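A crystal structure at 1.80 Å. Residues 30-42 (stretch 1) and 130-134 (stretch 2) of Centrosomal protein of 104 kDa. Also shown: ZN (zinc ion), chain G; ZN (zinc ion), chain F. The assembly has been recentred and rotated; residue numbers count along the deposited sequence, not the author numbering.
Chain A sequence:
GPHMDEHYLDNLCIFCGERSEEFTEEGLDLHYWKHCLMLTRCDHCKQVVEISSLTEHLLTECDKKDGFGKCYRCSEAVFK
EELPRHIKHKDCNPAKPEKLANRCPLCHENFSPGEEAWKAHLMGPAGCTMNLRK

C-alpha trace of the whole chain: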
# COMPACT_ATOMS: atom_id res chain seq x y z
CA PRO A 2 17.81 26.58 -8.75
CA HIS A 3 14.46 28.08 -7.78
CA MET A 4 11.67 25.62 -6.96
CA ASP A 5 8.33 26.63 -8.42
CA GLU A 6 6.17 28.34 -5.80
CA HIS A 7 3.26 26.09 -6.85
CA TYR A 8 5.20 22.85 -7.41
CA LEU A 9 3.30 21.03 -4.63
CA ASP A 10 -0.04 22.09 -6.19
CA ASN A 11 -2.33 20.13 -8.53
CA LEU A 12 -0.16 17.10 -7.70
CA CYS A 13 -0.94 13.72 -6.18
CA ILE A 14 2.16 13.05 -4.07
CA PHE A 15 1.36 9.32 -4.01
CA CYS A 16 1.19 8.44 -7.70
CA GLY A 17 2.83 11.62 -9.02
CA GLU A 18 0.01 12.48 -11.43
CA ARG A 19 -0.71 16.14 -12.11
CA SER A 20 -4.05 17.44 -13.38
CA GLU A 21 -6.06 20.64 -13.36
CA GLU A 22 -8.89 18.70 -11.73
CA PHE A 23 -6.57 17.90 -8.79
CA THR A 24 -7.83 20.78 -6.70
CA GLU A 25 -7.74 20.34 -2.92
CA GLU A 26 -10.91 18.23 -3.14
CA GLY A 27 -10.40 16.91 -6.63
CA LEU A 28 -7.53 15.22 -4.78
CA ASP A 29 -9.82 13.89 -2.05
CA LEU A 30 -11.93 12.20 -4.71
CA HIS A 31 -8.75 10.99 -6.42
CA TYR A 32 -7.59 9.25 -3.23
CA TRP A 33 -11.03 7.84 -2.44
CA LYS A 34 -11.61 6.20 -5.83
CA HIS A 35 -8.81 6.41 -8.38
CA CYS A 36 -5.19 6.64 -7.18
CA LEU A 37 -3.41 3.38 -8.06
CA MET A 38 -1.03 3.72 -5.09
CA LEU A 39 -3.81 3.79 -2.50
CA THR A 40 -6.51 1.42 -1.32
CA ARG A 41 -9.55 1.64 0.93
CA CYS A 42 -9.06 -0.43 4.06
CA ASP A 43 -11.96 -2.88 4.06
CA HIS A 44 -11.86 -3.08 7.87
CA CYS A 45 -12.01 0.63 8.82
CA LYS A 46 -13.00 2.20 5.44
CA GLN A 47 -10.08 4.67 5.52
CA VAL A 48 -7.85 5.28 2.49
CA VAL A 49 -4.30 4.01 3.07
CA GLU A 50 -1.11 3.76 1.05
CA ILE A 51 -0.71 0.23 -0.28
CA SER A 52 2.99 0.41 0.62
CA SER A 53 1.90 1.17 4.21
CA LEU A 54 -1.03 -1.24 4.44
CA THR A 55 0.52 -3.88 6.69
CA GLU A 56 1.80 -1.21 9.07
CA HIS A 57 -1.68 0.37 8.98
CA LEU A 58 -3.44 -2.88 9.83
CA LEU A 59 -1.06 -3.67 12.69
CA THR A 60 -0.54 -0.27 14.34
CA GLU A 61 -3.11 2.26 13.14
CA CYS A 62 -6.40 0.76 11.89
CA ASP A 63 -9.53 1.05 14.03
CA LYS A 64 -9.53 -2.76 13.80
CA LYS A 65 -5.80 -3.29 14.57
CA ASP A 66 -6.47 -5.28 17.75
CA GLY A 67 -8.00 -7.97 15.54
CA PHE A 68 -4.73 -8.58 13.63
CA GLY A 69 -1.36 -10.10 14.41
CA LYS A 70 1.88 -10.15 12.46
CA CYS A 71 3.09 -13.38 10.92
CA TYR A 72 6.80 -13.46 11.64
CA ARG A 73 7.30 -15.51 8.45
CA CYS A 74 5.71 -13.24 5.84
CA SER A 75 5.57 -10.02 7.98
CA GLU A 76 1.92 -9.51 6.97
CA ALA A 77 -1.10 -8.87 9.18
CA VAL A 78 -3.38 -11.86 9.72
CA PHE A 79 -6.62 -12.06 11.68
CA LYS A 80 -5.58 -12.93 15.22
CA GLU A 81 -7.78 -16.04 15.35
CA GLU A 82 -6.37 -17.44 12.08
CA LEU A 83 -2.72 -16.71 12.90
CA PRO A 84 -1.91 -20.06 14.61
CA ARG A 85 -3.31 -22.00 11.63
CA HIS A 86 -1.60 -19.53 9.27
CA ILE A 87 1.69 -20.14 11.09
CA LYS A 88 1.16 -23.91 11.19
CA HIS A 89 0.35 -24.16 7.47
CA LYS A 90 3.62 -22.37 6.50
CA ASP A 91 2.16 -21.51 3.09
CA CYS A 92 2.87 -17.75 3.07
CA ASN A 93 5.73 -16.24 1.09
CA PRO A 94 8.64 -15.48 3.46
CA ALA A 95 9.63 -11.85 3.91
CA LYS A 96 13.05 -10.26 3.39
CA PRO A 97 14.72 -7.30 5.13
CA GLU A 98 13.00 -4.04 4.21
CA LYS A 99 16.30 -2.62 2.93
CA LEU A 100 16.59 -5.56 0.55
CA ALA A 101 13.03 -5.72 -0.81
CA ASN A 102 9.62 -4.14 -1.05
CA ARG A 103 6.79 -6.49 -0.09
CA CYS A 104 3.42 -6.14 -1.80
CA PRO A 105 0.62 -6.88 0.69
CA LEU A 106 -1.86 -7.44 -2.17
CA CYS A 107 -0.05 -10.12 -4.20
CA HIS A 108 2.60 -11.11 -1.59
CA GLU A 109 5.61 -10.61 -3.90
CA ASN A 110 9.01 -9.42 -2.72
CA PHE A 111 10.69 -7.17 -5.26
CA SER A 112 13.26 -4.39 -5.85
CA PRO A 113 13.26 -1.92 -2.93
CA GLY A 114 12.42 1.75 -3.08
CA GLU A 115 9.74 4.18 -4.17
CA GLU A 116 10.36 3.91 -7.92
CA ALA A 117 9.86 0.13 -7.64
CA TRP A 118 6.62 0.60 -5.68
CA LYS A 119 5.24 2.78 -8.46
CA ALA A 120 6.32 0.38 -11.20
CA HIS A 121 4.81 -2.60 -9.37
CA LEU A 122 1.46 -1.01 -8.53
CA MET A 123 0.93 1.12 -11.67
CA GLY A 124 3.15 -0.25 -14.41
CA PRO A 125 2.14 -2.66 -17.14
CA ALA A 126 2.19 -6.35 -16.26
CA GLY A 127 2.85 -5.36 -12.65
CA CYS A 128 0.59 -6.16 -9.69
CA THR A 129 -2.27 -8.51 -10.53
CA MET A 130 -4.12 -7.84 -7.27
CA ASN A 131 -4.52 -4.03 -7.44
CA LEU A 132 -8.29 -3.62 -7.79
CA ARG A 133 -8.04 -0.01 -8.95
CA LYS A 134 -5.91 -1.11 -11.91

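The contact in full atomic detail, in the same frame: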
# COMPACT_ATOMS: atom_id res chain seq x y z
N LEU A 30 -11.21 13.18 -3.91
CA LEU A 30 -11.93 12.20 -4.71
C LEU A 30 -10.96 11.25 -5.40
O LEU A 30 -11.22 10.04 -5.51
CB LEU A 30 -12.82 12.92 -5.73
CG LEU A 30 -13.72 12.08 -6.64
CD1 LEU A 30 -14.60 11.12 -5.83
CD2 LEU A 30 -14.58 13.03 -7.44
N HIS A 31 -9.84 11.80 -5.89
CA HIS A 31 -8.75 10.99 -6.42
C HIS A 31 -8.33 9.89 -5.45
O HIS A 31 -8.25 8.71 -5.82
CB HIS A 31 -7.56 11.90 -6.77
CG HIS A 31 -6.38 11.16 -7.32
ND1 HIS A 31 -6.40 10.55 -8.55
CD2 HIS A 31 -5.15 10.95 -6.81
CE1 HIS A 31 -5.23 9.99 -8.78
NE2 HIS A 31 -4.46 10.21 -7.74
N TYR A 32 -8.04 10.25 -4.19
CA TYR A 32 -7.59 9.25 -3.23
C TYR A 32 -8.69 8.23 -2.95
O TYR A 32 -8.42 7.04 -2.77
CB TYR A 32 -7.17 9.89 -1.91
CG TYR A 32 -6.21 11.07 -1.96
CD1 TYR A 32 -5.14 11.11 -2.86
CD2 TYR A 32 -6.37 12.14 -1.09
CE1 TYR A 32 -4.27 12.21 -2.88
CE2 TYR A 32 -5.50 13.24 -1.11
CZ TYR A 32 -4.45 13.26 -2.01
OH TYR A 32 -3.60 14.35 -2.02
N TRP A 33 -9.93 8.70 -2.86
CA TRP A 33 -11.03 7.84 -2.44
C TRP A 33 -11.34 6.77 -3.48
O TRP A 33 -11.71 5.65 -3.12
CB TRP A 33 -12.27 8.70 -2.15
CG TRP A 33 -13.48 7.94 -1.70
CD1 TRP A 33 -14.70 7.89 -2.32
CD2 TRP A 33 -13.61 7.15 -0.51
NE1 TRP A 33 -15.57 7.12 -1.60
CE2 TRP A 33 -14.93 6.65 -0.48
CE3 TRP A 33 -12.75 6.83 0.55
CZ2 TRP A 33 -15.40 5.83 0.54
CZ3 TRP A 33 -13.22 6.02 1.57
CH2 TRP A 33 -14.54 5.53 1.56
N LYS A 34 -11.17 7.09 -4.76
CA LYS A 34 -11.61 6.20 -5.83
C LYS A 34 -10.55 5.77 -6.83
O LYS A 34 -10.64 4.65 -7.34
CB LYS A 34 -12.75 6.86 -6.63
CG LYS A 34 -14.05 6.96 -5.82
CD LYS A 34 -15.18 7.50 -6.67
CE LYS A 34 -16.49 7.45 -5.83
NZ LYS A 34 -17.70 7.76 -6.64
N HIS A 35 -9.56 6.60 -7.13
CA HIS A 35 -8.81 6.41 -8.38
C HIS A 35 -7.33 6.14 -8.22
O HIS A 35 -6.78 5.38 -9.01
CB HIS A 35 -9.00 7.63 -9.28
CG HIS A 35 -10.42 7.90 -9.61
ND1 HIS A 35 -11.19 7.01 -10.32
CD2 HIS A 35 -11.23 8.95 -9.31
CE1 HIS A 35 -12.42 7.50 -10.46
NE2 HIS A 35 -12.46 8.68 -9.85
N CYS A 36 -6.65 6.75 -7.24
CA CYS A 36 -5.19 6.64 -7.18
C CYS A 36 -4.73 5.19 -7.09
O CYS A 36 -5.12 4.46 -6.17
CB CYS A 36 -4.65 7.43 -5.98
SG CYS A 36 -2.82 7.46 -5.89
N LEU A 37 -3.86 4.77 -8.02
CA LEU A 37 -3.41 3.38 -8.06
C LEU A 37 -2.51 3.02 -6.89
O LEU A 37 -2.32 1.83 -6.61
CB LEU A 37 -2.68 3.10 -9.38
CG LEU A 37 -3.53 3.23 -10.65
CD1 LEU A 37 -2.70 2.99 -11.89
CD2 LEU A 37 -4.71 2.27 -10.60
N MET A 38 -1.94 4.00 -6.20
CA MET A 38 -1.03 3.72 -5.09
C MET A 38 -1.75 3.56 -3.76
O MET A 38 -1.12 3.17 -2.76
CB MET A 38 0.01 4.83 -4.98
CG MET A 38 0.84 5.02 -6.25
SD MET A 38 1.88 3.58 -6.62
CE MET A 38 2.85 3.54 -5.11
N LEU A 39 -3.04 3.83 -3.73
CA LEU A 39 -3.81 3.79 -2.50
C LEU A 39 -4.89 2.73 -2.59
O LEU A 39 -5.25 2.26 -3.68
CB LEU A 39 -4.46 5.16 -2.22
CG LEU A 39 -3.55 6.38 -2.35
CD1 LEU A 39 -4.37 7.67 -2.15
CD2 LEU A 39 -2.38 6.33 -1.36
N THR A 40 -5.40 2.35 -1.42
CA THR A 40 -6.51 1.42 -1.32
C THR A 40 -7.40 1.87 -0.18
O THR A 40 -6.97 2.60 0.72
CB THR A 40 -5.99 -0.02 -1.10
OG1 THR A 40 -7.08 -0.92 -1.20
CG2 THR A 40 -5.36 -0.18 0.28
N ARG A 41 -8.67 1.47 -0.22
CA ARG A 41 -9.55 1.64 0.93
C ARG A 41 -9.40 0.44 1.85
O ARG A 41 -9.64 -0.69 1.42
CB ARG A 41 -11.01 1.74 0.52
CG ARG A 41 -11.49 3.08 0.10
CD ARG A 41 -12.97 2.98 -0.29
NE ARG A 41 -13.22 3.77 -1.48
CZ ARG A 41 -14.30 3.67 -2.24
NH1 ARG A 41 -15.25 2.80 -1.93
NH2 ARG A 41 -14.41 4.44 -3.30
N CYS A 42 -9.09 0.68 3.11
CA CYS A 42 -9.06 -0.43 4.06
C CYS A 42 -10.46 -1.01 4.23
O CYS A 42 -11.39 -0.30 4.61
CB CYS A 42 -8.51 0.02 5.41
SG CYS A 42 -8.48 -1.33 6.59
N MET A 130 -3.13 -7.87 -8.33
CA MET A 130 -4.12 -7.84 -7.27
C MET A 130 -4.52 -6.42 -6.89
O MET A 130 -5.17 -6.22 -5.86
CB MET A 130 -3.60 -8.60 -6.03
CG MET A 130 -3.42 -10.10 -6.24
SD MET A 130 -4.98 -10.89 -6.71
CE MET A 130 -5.93 -10.70 -5.21
N ASN A 131 -4.16 -5.42 -7.70
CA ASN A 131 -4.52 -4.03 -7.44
C ASN A 131 -5.87 -3.75 -8.09
O ASN A 131 -5.96 -3.55 -9.31
CB ASN A 131 -3.44 -3.10 -7.97
CG ASN A 131 -3.67 -1.65 -7.60
OD1 ASN A 131 -4.67 -1.32 -6.95
ND2 ASN A 131 -2.74 -0.78 -7.98
N LEU A 132 -6.93 -3.70 -7.27
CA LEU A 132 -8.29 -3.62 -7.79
C LEU A 132 -8.62 -2.28 -8.42
O LEU A 132 -9.65 -2.18 -9.10
CB LEU A 132 -9.29 -3.92 -6.68
CG LEU A 132 -9.02 -5.23 -5.93
CD1 LEU A 132 -10.05 -5.49 -4.84
CD2 LEU A 132 -8.94 -6.40 -6.91
N ARG A 133 -7.81 -1.24 -8.21
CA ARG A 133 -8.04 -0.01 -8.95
C ARG A 133 -7.39 -0.02 -10.32
O ARG A 133 -7.58 0.92 -11.08
CB ARG A 133 -7.53 1.20 -8.17
CG ARG A 133 -8.30 1.47 -6.90
CD ARG A 133 -7.72 2.62 -6.14
NE ARG A 133 -8.48 2.90 -4.93
CZ ARG A 133 -8.31 3.99 -4.20
NH1 ARG A 133 -7.41 4.89 -4.59
NH2 ARG A 133 -9.05 4.19 -3.11
N LYS A 134 -6.60 -1.05 -10.63
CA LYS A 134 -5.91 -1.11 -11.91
C LYS A 134 -6.78 -1.83 -12.93
O LYS A 134 -7.27 -1.21 -13.87
CB LYS A 134 -4.55 -1.80 -11.76
CG LYS A 134 -3.57 -1.45 -12.87
CD LYS A 134 -2.11 -1.71 -12.49
CE LYS A 134 -1.75 -3.19 -12.52
NZ LYS A 134 -0.28 -3.41 -12.34
ZN ZN G . -2.58 9.47 -7.07
ZN ZN F . -8.00 0.01 8.43
O HOH W 1 -5.95 0.11 -4.99
O HOH W 2 -10.00 0.59 -3.03

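A single arginine does most of the work here, and it does so without a carboxylate: Arg133, next to the last residue of the chain, threads its guanidinium into a nest of backbone carbonyls in a zinc-binding helix and the turn after it. Its CA-to-CB bond points toward the other stretch, and chi1 in m followed by chi2 and chi3 in t carries the group out at full reach. NH1 and NH2 of Arg133 both donate to Tyr32 O, at 3.0 and 2.9 Å, so one carbonyl is gripped as by a fork. NH1 also donates to Cys36 O at 2.8 Å. Both carbonyls lie near the guanidinium plane, where its N-H bonds can reach them.

The backbone geometry around 31-39 fits this arrangement. A wider pi-type turn spans 31-35, with Cys36 N donating to His31 O at 2.9 Å, and the chain then bends through a type I turn from Cys36 to Leu39. Tyr32 O and Cys36 O are left facing the arginine. Cys36 O serves twice, since it also accepts from Leu39 N at 3.3 Å and so closes the turn. Backbone lies over both faces of the guanidinium as well, with Lys34 O and His35 N on one and Leu39 O and Thr40 CA on the opposite one. The charge is thus wrapped in main chain.

Proximity alone does not make a bond. Trp33 O lies 3.0 Å from Arg133 NH2, but the angle is poor; that carbonyl instead accepts from NE and NH2 of Arg41, at 2.9 and 3.0 Å. Two arginines therefore share one helical segment by taking different carbonyls, although Arg41 NE and Arg133 NH2, like charges, are only 4.5 Å apart. A water links the two residues at another point, accepting from Arg41 N at 3.2 Å and, weakly, from Arg133 NE at 3.4 Å.

Asn131 provides the second anchor. Its ND2 donates to Leu37 O at 3.0 Å, while its OD1 takes a water that lies 2.7 Å away and also donates to Leu39 O at 2.6 Å. One amide thus addresses two carbonyls two residues apart, Leu37 O in the turn directly and Leu39 O at the start of the strand through a water. The local fold supports this: a type I turn from Asn131 to Lys134, closed by Lys134 N to Asn131 O at 2.9 Å, sets Asn131 and Arg133 on the same loop, and a weak bond from Arg133 N to Asn131 OD1 at 3.4 Å adds to it.

Leu37 supplies the apolar part. Its CA-to-CB bond points sideways, but the side chain ends nearer: CD2 of Leu37 comes 3.2 Å from Arg133 O, a tight van der Waals approach, and packs 3.9 Å from Arg133 CB and 3.8 Å from Lys134 CA.

The receiving backbone is tied to metal, because His31 NE2 and Cys36 SG bind one zinc at 2.1 and 2.3 Å. The rule to read is that a terminal loop can be docked with few side chains where a helix and the turn after it present carbonyls; here the same segment also holds a zinc.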